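Local atomic coordinates of antibiotic resistance protein (Deinococcus radiodurans, PDB entry 2VLI), a protein that is a phosphotransferase of the P-loop NTPase superfamily that probably confers resistance to tunicamycin, presumably by phosphorylating the drug. Residues A113-L122 against V132-N140; H20-R28 against T158-A166. One frame throughout, in Å; residues are numbered along the deposited sequence.

Contact 1 of 2, residues A113-L122 against V132-N140; sequences APLNVVLERL and VGTVEDRLN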
loop_
_atom_site.group_PDB
_atom_site.type_symbol
_atom_site.label_atom_id
_atom_site.label_comp_id
_atom_site.label_asym_id
_atom_site.label_seq_id
_atom_site.Cartn_x
_atom_site.Cartn_y
_atom_site.Cartn_z
ATOM N N ALA A 113 15.115 -0.818 -4.057
ATOM C CA ALA A 113 16.220 -1.728 -4.079
ATOM C C ALA A 113 15.880 -2.949 -4.899
ATOM O O ALA A 113 14.730 -3.353 -4.942
ATOM C CB ALA A 113 16.595 -2.123 -2.653
ATOM N N PRO A 114 16.903 -3.563 -5.545
ATOM C CA PRO A 114 16.710 -4.772 -6.324
ATOM C C PRO A 114 16.222 -5.959 -5.496
ATOM O O PRO A 114 16.646 -6.141 -4.330
ATOM C CB PRO A 114 18.113 -5.052 -6.886
ATOM C CG PRO A 114 18.739 -3.720 -6.940
ATOM C CD PRO A 114 18.287 -3.064 -5.660
ATOM N N LEU A 115 15.308 -6.744 -6.071
ATOM C CA LEU A 115 14.728 -7.885 -5.348
ATOM C C LEU A 115 15.829 -8.829 -4.733
ATOM O O LEU A 115 15.724 -9.260 -3.596
ATOM C CB LEU A 115 13.785 -8.667 -6.238
ATOM C CG LEU A 115 13.151 -9.931 -5.717
ATOM C CD1 LEU A 115 12.386 -9.687 -4.412
ATOM C CD2 LEU A 115 12.305 -10.591 -6.856
ATOM N N ASN A 116 16.856 -9.142 -5.502
ATOM C CA ASN A 116 17.856 -10.083 -5.054
ATOM C C ASN A 116 18.632 -9.538 -3.854
ATOM O O ASN A 116 18.936 -10.291 -2.925
ATOM C CB ASN A 116 18.781 -10.430 -6.229
ATOM C CG ASN A 116 19.777 -9.339 -6.553
ATOM O OD1 ASN A 116 20.956 -9.450 -6.169
ATOM N ND2 ASN A 116 19.352 -8.292 -7.255
ATOM N N VAL A 117 18.884 -8.220 -3.845
ATOM C CA VAL A 117 19.570 -7.552 -2.744
ATOM C C VAL A 117 18.737 -7.634 -1.466
ATOM O O VAL A 117 19.276 -7.921 -0.371
ATOM C CB VAL A 117 19.950 -6.125 -3.107
ATOM C CG1 VAL A 117 20.329 -5.247 -1.852
ATOM C CG2 VAL A 117 21.062 -6.140 -4.177
ATOM N N VAL A 118 17.430 -7.437 -1.597
ATOM C CA VAL A 118 16.554 -7.528 -0.436
ATOM C C VAL A 118 16.460 -8.984 0.058
ATOM O O VAL A 118 16.538 -9.242 1.254
ATOM C CB VAL A 118 15.161 -6.968 -0.710
ATOM C CG1 VAL A 118 14.305 -7.116 0.530
ATOM C CG2 VAL A 118 15.246 -5.487 -1.128
ATOM N N LEU A 119 16.293 -9.921 -0.856
ATOM C CA LEU A 119 16.139 -11.300 -0.487
ATOM C C LEU A 119 17.402 -11.787 0.183
ATOM O O LEU A 119 17.336 -12.518 1.153
ATOM C CB LEU A 119 15.888 -12.162 -1.706
ATOM C CG LEU A 119 14.498 -12.124 -2.279
ATOM C CD1 LEU A 119 14.512 -12.984 -3.511
ATOM C CD2 LEU A 119 13.482 -12.569 -1.219
ATOM N N GLU A 120 18.540 -11.372 -0.342
ATOM C CA GLU A 120 19.834 -11.784 0.214
ATOM C C GLU A 120 20.080 -11.197 1.619
ATOM O O GLU A 120 20.610 -11.869 2.501
ATOM C CB GLU A 120 20.954 -11.431 -0.773
ATOM C CG GLU A 120 20.883 -12.292 -2.057
ATOM C CD GLU A 120 21.694 -11.767 -3.263
ATOM O OE1 GLU A 120 22.027 -12.601 -4.139
ATOM O OE2 GLU A 120 21.966 -10.545 -3.361
ATOM N N ARG A 121 19.672 -9.956 1.842
ATOM C CA ARG A 121 19.767 -9.371 3.171
ATOM C C ARG A 121 18.897 -10.106 4.203
ATOM O O ARG A 121 19.348 -10.359 5.350
ATOM C CB ARG A 121 19.405 -7.891 3.134
ATOM C CG ARG A 121 20.555 -7.003 2.629
ATOM C CD ARG A 121 21.735 -7.088 3.593
ATOM N NE ARG A 121 22.776 -6.096 3.330
ATOM C CZ ARG A 121 23.974 -6.075 3.924
ATOM N NH1 ARG A 121 24.311 -7.003 4.830
ATOM N NH2 ARG A 121 24.849 -5.115 3.603
ATOM N N LEU A 122 17.676 -10.459 3.798
ATOM C CA LEU A 122 16.740 -11.157 4.682
ATOM C C LEU A 122 17.210 -12.575 5.045
ATOM O O LEU A 122 16.848 -13.116 6.098
ATOM C CB LEU A 122 15.317 -11.229 4.055
ATOM C CG LEU A 122 14.501 -9.950 3.885
ATOM C CD1 LEU A 122 13.273 -10.181 2.993
ATOM C CD2 LEU A 122 14.067 -9.412 5.229
ATOM N N VAL A 132 9.219 -14.967 -1.770
ATOM C CA VAL A 132 9.655 -14.032 -2.833
ATOM C C VAL A 132 8.495 -13.144 -3.303
ATOM O O VAL A 132 8.657 -11.952 -3.441
ATOM C CB VAL A 132 10.281 -14.772 -4.053
ATOM C CG1 VAL A 132 10.669 -13.794 -5.198
ATOM C CG2 VAL A 132 11.506 -15.565 -3.611
ATOM N N GLY A 133 7.323 -13.742 -3.492
ATOM C CA GLY A 133 6.135 -12.989 -3.858
ATOM C C GLY A 133 5.784 -11.915 -2.856
ATOM O O GLY A 133 5.386 -10.820 -3.226
ATOM N N THR A 134 5.980 -12.206 -1.575
ATOM C CA THR A 134 5.606 -11.242 -0.531
ATOM C C THR A 134 6.595 -10.077 -0.527
ATOM O O THR A 134 6.205 -8.916 -0.314
ATOM C CB THR A 134 5.513 -11.964 0.850
ATOM O OG1 THR A 134 4.436 -12.909 0.797
ATOM C CG2 THR A 134 5.256 -10.997 2.003
ATOM N N VAL A 135 7.877 -10.392 -0.741
ATOM C CA VAL A 135 8.932 -9.388 -0.851
ATOM C C VAL A 135 8.691 -8.514 -2.100
ATOM O O VAL A 135 8.723 -7.282 -2.019
ATOM C CB VAL A 135 10.340 -10.068 -0.897
ATOM C CG1 VAL A 135 11.442 -9.059 -1.163
ATOM C CG2 VAL A 135 10.587 -10.919 0.438
ATOM N N GLU A 136 8.457 -9.171 -3.248
ATOM C CA GLU A 136 8.221 -8.464 -4.476
ATOM C C GLU A 136 6.988 -7.572 -4.353
ATOM O O GLU A 136 7.038 -6.451 -4.825
ATOM C CB GLU A 136 8.125 -9.402 -5.681
ATOM C CG GLU A 136 7.878 -8.636 -6.983
ATOM C CD GLU A 136 9.072 -7.811 -7.518
ATOM O OE1 GLU A 136 10.128 -7.708 -6.875
ATOM O OE2 GLU A 136 8.932 -7.238 -8.644
ATOM N N ASP A 137 5.933 -8.013 -3.667
ATOM C CA ASP A 137 4.726 -7.182 -3.466
ATOM C C ASP A 137 5.120 -5.896 -2.756
ATOM O O ASP A 137 4.652 -4.858 -3.092
ATOM C CB ASP A 137 3.684 -7.837 -2.558
ATOM C CG ASP A 137 2.929 -8.956 -3.197
ATOM O OD1 ASP A 137 2.848 -9.017 -4.453
ATOM O OD2 ASP A 137 2.347 -9.759 -2.401
ATOM N N ARG A 138 5.960 -6.011 -1.711
ATOM C CA ARG A 138 6.407 -4.875 -0.956
ATOM C C ARG A 138 7.210 -3.893 -1.793
ATOM O O ARG A 138 7.042 -2.677 -1.680
ATOM C CB ARG A 138 7.275 -5.303 0.253
ATOM C CG ARG A 138 7.713 -4.149 1.083
ATOM C CD ARG A 138 6.877 -4.051 2.356
ATOM N NE ARG A 138 5.441 -4.223 2.071
ATOM C CZ ARG A 138 4.661 -5.192 2.560
ATOM N NH1 ARG A 138 3.370 -5.245 2.203
ATOM N NH2 ARG A 138 5.149 -6.110 3.411
ATOM N N LEU A 139 8.132 -4.418 -2.587
ATOM C CA LEU A 139 8.983 -3.588 -3.400
ATOM C C LEU A 139 8.143 -2.874 -4.488
ATOM O O LEU A 139 8.391 -1.724 -4.815
ATOM C CB LEU A 139 10.035 -4.434 -4.075
ATOM C CG LEU A 139 10.980 -5.196 -3.118
ATOM C CD1 LEU A 139 12.113 -5.776 -3.939
ATOM C CD2 LEU A 139 11.467 -4.357 -1.954
ATOM N N ASN A 140 7.176 -3.579 -5.022
ATOM C CA ASN A 140 6.223 -3.005 -5.994
ATOM C C ASN A 140 5.426 -1.878 -5.340
ATOM O O ASN A 140 5.264 -0.809 -5.932
ATOM C CB ASN A 140 5.310 -4.108 -6.506
ATOM C CG ASN A 140 5.927 -4.919 -7.633
ATOM O OD1 ASN A 140 6.842 -4.466 -8.294
ATOM N ND2 ASN A 140 5.442 -6.126 -7.831
#

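Contact 2 of 2, residues H20-R28 against T158-A166; sequences HTAHTLHER and TQQVAEQIA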
loop_
_atom_site.group_PDB
_atom_site.type_symbol
_atom_site.label_atom_id
_atom_site.label_comp_id
_atom_site.label_asym_id
_atom_site.label_seq_id
_atom_site.Cartn_x
_atom_site.Cartn_y
_atom_site.Cartn_z
ATOM N N HIS A 20 22.255 0.741 6.650
ATOM C CA HIS A 20 23.660 1.103 6.385
ATOM C C HIS A 20 23.779 2.497 5.797
ATOM O O HIS A 20 24.753 3.201 6.036
ATOM C CB HIS A 20 24.317 0.087 5.440
ATOM C CG HIS A 20 24.449 -1.278 6.045
ATOM N ND1 HIS A 20 24.291 -2.444 5.322
ATOM C CD2 HIS A 20 24.692 -1.657 7.325
ATOM C CE1 HIS A 20 24.447 -3.481 6.131
ATOM N NE2 HIS A 20 24.691 -3.030 7.350
ATOM N N THR A 21 22.779 2.898 5.018
ATOM C CA THR A 21 22.814 4.205 4.394
ATOM C C THR A 21 22.894 5.310 5.450
ATOM O O THR A 21 23.750 6.163 5.369
ATOM C CB THR A 21 21.581 4.431 3.547
ATOM O OG1 THR A 21 21.554 3.468 2.492
ATOM C CG2 THR A 21 21.598 5.832 2.962
ATOM N N ALA A 22 21.966 5.266 6.408
ATOM C CA ALA A 22 21.911 6.188 7.564
ATOM C C ALA A 22 23.267 6.280 8.275
ATOM O O ALA A 22 23.797 7.375 8.505
ATOM C CB ALA A 22 20.826 5.722 8.538
ATOM N N HIS A 23 23.836 5.125 8.578
ATOM C CA HIS A 23 25.176 5.048 9.196
ATOM C C HIS A 23 26.259 5.724 8.325
ATOM O O HIS A 23 27.016 6.570 8.796
ATOM C CB HIS A 23 25.537 3.584 9.467
ATOM C CG HIS A 23 26.937 3.383 9.980
ATOM N ND1 HIS A 23 27.348 3.837 11.217
ATOM C CD2 HIS A 23 28.006 2.743 9.439
ATOM C CE1 HIS A 23 28.616 3.514 11.406
ATOM N NE2 HIS A 23 29.039 2.847 10.344
ATOM N N THR A 24 26.305 5.386 7.037
ATOM C CA THR A 24 27.244 6.036 6.112
ATOM C C THR A 24 27.106 7.547 6.042
ATOM O O THR A 24 28.113 8.272 5.999
ATOM C CB THR A 24 27.067 5.462 4.681
ATOM O OG1 THR A 24 27.041 4.036 4.775
ATOM C CG2 THR A 24 28.185 5.930 3.748
ATOM N N LEU A 25 25.871 8.035 6.004
ATOM C CA LEU A 25 25.634 9.453 5.932
ATOM C C LEU A 25 26.085 10.064 7.223
ATOM O O LEU A 25 26.658 11.146 7.239
ATOM C CB LEU A 25 24.148 9.781 5.767
ATOM C CG LEU A 25 23.583 9.817 4.358
ATOM C CD1 LEU A 25 22.065 9.692 4.421
ATOM C CD2 LEU A 25 24.042 11.086 3.604
ATOM N N HIS A 26 25.769 9.381 8.312
ATOM C CA HIS A 26 26.155 9.839 9.636
ATOM C C HIS A 26 27.674 10.021 9.730
ATOM O O HIS A 26 28.139 11.069 10.174
ATOM C CB HIS A 26 25.686 8.876 10.706
ATOM C CG HIS A 26 26.121 9.278 12.082
ATOM N ND1 HIS A 26 25.948 10.556 12.562
ATOM C CD2 HIS A 26 26.796 8.597 13.042
ATOM C CE1 HIS A 26 26.448 10.630 13.785
ATOM N NE2 HIS A 26 26.971 9.454 14.098
ATOM N N GLU A 27 28.413 9.006 9.280
ATOM C CA GLU A 27 29.894 9.014 9.343
ATOM C C GLU A 27 30.510 10.133 8.515
ATOM O O GLU A 27 31.641 10.526 8.769
ATOM C CB GLU A 27 30.483 7.716 8.842
ATOM C CG GLU A 27 30.140 6.443 9.578
ATOM C CD GLU A 27 30.638 5.183 8.799
ATOM O OE1 GLU A 27 30.742 5.230 7.533
ATOM O OE2 GLU A 27 30.954 4.144 9.449
ATOM N N ARG A 28 29.767 10.653 7.534
ATOM C CA ARG A 28 30.282 11.677 6.617
ATOM C C ARG A 28 29.619 13.036 6.706
ATOM O O ARG A 28 29.903 13.929 5.896
ATOM C CB ARG A 28 30.221 11.146 5.195
ATOM C CG ARG A 28 30.997 9.837 5.061
ATOM C CD ARG A 28 31.036 9.293 3.655
ATOM N NE ARG A 28 31.554 10.279 2.720
ATOM C CZ ARG A 28 31.479 10.181 1.394
ATOM N NH1 ARG A 28 30.929 9.115 0.836
ATOM N NH2 ARG A 28 31.959 11.152 0.629
ATOM N N THR A 158 26.630 1.350 -0.713
ATOM C CA THR A 158 26.067 2.230 0.323
ATOM C C THR A 158 26.676 3.599 0.252
ATOM O O THR A 158 25.999 4.605 0.440
ATOM C CB THR A 158 26.218 1.639 1.709
ATOM O OG1 THR A 158 27.612 1.477 1.999
ATOM C CG2 THR A 158 25.560 0.275 1.759
ATOM N N GLN A 159 27.946 3.655 -0.137
ATOM C CA GLN A 159 28.636 4.907 -0.231
ATOM C C GLN A 159 28.056 5.798 -1.317
ATOM O O GLN A 159 27.859 7.001 -1.144
ATOM C CB GLN A 159 30.108 4.638 -0.538
ATOM C CG GLN A 159 31.036 5.626 0.047
ATOM C CD GLN A 159 31.115 5.547 1.564
ATOM O OE1 GLN A 159 31.126 6.576 2.229
ATOM N NE2 GLN A 159 31.170 4.331 2.111
ATOM N N GLN A 160 27.835 5.211 -2.474
ATOM C CA GLN A 160 27.182 5.911 -3.566
ATOM C C GLN A 160 25.704 6.324 -3.315
ATOM O O GLN A 160 25.266 7.365 -3.779
ATOM C CB GLN A 160 27.260 5.054 -4.814
ATOM C CG GLN A 160 28.632 5.000 -5.435
ATOM C CD GLN A 160 28.763 3.822 -6.411
ATOM O OE1 GLN A 160 28.516 2.650 -6.057
ATOM N NE2 GLN A 160 29.132 4.132 -7.644
ATOM N N VAL A 161 24.933 5.506 -2.607
ATOM C CA VAL A 161 23.549 5.922 -2.219
ATOM C C VAL A 161 23.609 7.136 -1.335
ATOM O O VAL A 161 22.889 8.109 -1.522
ATOM C CB VAL A 161 22.820 4.776 -1.533
ATOM C CG1 VAL A 161 21.337 5.154 -1.144
ATOM C CG2 VAL A 161 22.801 3.604 -2.453
ATOM N N ALA A 162 24.540 7.106 -0.388
ATOM C CA ALA A 162 24.720 8.197 0.531
ATOM C C ALA A 162 25.067 9.453 -0.236
ATOM O O ALA A 162 24.501 10.512 0.005
ATOM C CB ALA A 162 25.807 7.833 1.610
ATOM N N GLU A 163 25.954 9.310 -1.220
ATOM C CA GLU A 163 26.430 10.435 -2.008
ATOM C C GLU A 163 25.304 11.069 -2.855
ATOM O O GLU A 163 25.192 12.279 -2.940
ATOM C CB GLU A 163 27.605 9.974 -2.914
ATOM C CG GLU A 163 28.934 9.905 -2.114
ATOM C CD GLU A 163 30.058 9.071 -2.756
ATOM O OE1 GLU A 163 29.872 8.471 -3.846
ATOM O OE2 GLU A 163 31.141 9.007 -2.130
ATOM N N GLN A 164 24.488 10.203 -3.440
ATOM C CA GLN A 164 23.304 10.548 -4.220
ATOM C C GLN A 164 22.286 11.311 -3.375
ATOM O O GLN A 164 21.763 12.334 -3.787
ATOM C CB GLN A 164 22.691 9.235 -4.728
ATOM C CG GLN A 164 21.541 9.375 -5.714
ATOM C CD GLN A 164 21.915 10.240 -6.841
ATOM O OE1 GLN A 164 23.016 10.121 -7.375
ATOM N NE2 GLN A 164 21.024 11.148 -7.220
ATOM N N ILE A 165 22.049 10.823 -2.160
ATOM C CA ILE A 165 21.125 11.472 -1.238
ATOM C C ILE A 165 21.660 12.814 -0.820
ATOM O O ILE A 165 20.948 13.826 -0.874
ATOM C CB ILE A 165 20.846 10.597 -0.022
ATOM C CG1 ILE A 165 20.039 9.375 -0.454
ATOM C CG2 ILE A 165 20.122 11.429 1.065
ATOM C CD1 ILE A 165 19.830 8.327 0.577
ATOM N N ALA A 166 22.933 12.866 -0.448
ATOM C CA ALA A 166 23.522 14.159 -0.130
ATOM C C ALA A 166 23.445 15.165 -1.288
ATOM O O ALA A 166 23.153 16.320 -1.056
ATOM C CB ALA A 166 24.966 14.011 0.366
#

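Contact 1 of 2, residues A113-L122 against V132-N140
Leu115 and Val135 interlock as reciprocal knobs into holes where two helices of the P-loop NTPase domain, 115-123 and 132-142, cross; the axes of segments 115-122 and 132-140 pass 10.4 Å apart at 126°, closer to antiparallel than parallel. Val135 inserts among Leu115, Val118, Leu119 and Leu122, and Leu115 inserts among Val132, Val135, Glu136 and Leu139. The tight part lies at Val135, whose two methyls divide the work. CG1, anti to the backbone N (chi1 174°), presses on Leu115 CD1 at 3.4 Å, closer than usual van der Waals contact, while CG2 lies 3.7 Å from Leu119 CD2 and meets the Leu122 CD1 methyl tip to tip. Toward the buried Ala113, Leu139 spreads its branches: CD2 points end-on at Val118 CG2, and CD1 rests over the backbone of the other helix's first turn, 3.6 Å from Leu115 CA. Leu139 also packs on Pro13, and Asp137, turned off this interface, forms a salt bridge with Arg93 of the second subunit.

Toward solvent, at the start of helix 132-142, the contact is looser than at Val135. Exposed Val132 straddles two leucines, CG1 against Leu115 CD2 and CG2 against Leu119 CD1, both at 4.0 Å and with the side chains roughly perpendicular. No hydrogen bond joins the helices; the bend in the Glu136 chain (chi2 71°) lays its carboxylate across Leu115, with OE1 3.6 Å from CD2.

Contact 2 of 2, residues H20-R28 against T158-A166
Thr24 lays its CG2 methyl over Ala162 CB at 3.7 Å and against the Gln159 amide, at the crossing of helix 20-28, which follows the first strand of this P-loop NTPase fold, and helix 158-169. The axes of segments 20-28 and 158-166 pass 8.8 Å apart at -67°, a close approach consistent with the small Thr24 and Ala162. The methyl can face the partner helix because OG1 is turned back beside its own backbone N (chi1 -48°), where it donates to His20 O at 2.7 Å from above the carbonyl plane; that oxygen also accepts from Thr24 N. On the sheet side, Leu25 sets CD2 3.7 Å from Ala162 O, and Thr21 CG2 meets Ile165 CD1 at 3.9 Å, above strands 7-11 and 107-112. On the polar side, buried Arg28, whose NE is bonded to Ala174 O, bends at chi3 and brings NH1 between two acceptors. Arg28 NH1 gives Gln159 OE1 one bond of 2.9 Å, clearly bent, in the amide's carbonyl plane and on a lone pair. The salt bridge is straighter, at 169°: Glu163 OE2 lies 3.0 Å from Arg28 NH1, close to the guanidinium plane, and is met on its anti side, somewhat out of the carboxylate plane.

Contact 1 is nested along the chain inside the loop closed by contact 2, their centres 21 Å apart, and the central parallel sheet relates them. Helix 20-28 follows strand 7-11, helix 115-123 follows its neighbour 107-112, and strand 150-152, an edge of the sheet, comes between helices 132-142 and 158-169 along the chain. Contact 2 thus joins the beginning and end of the fold, whereas contact 1 is more peripheral and borders the second subunit. The loop between strand 7-11 and helix 20-28 is the phosphate-binding loop in P-loop proteins, so contact 2 probably lies beside the nucleotide site. The contacts touch where Arg121 comes up to the His20 ring, though 3.0 Å between Arg121 NH2 and His20 CE1 is doubtfully short.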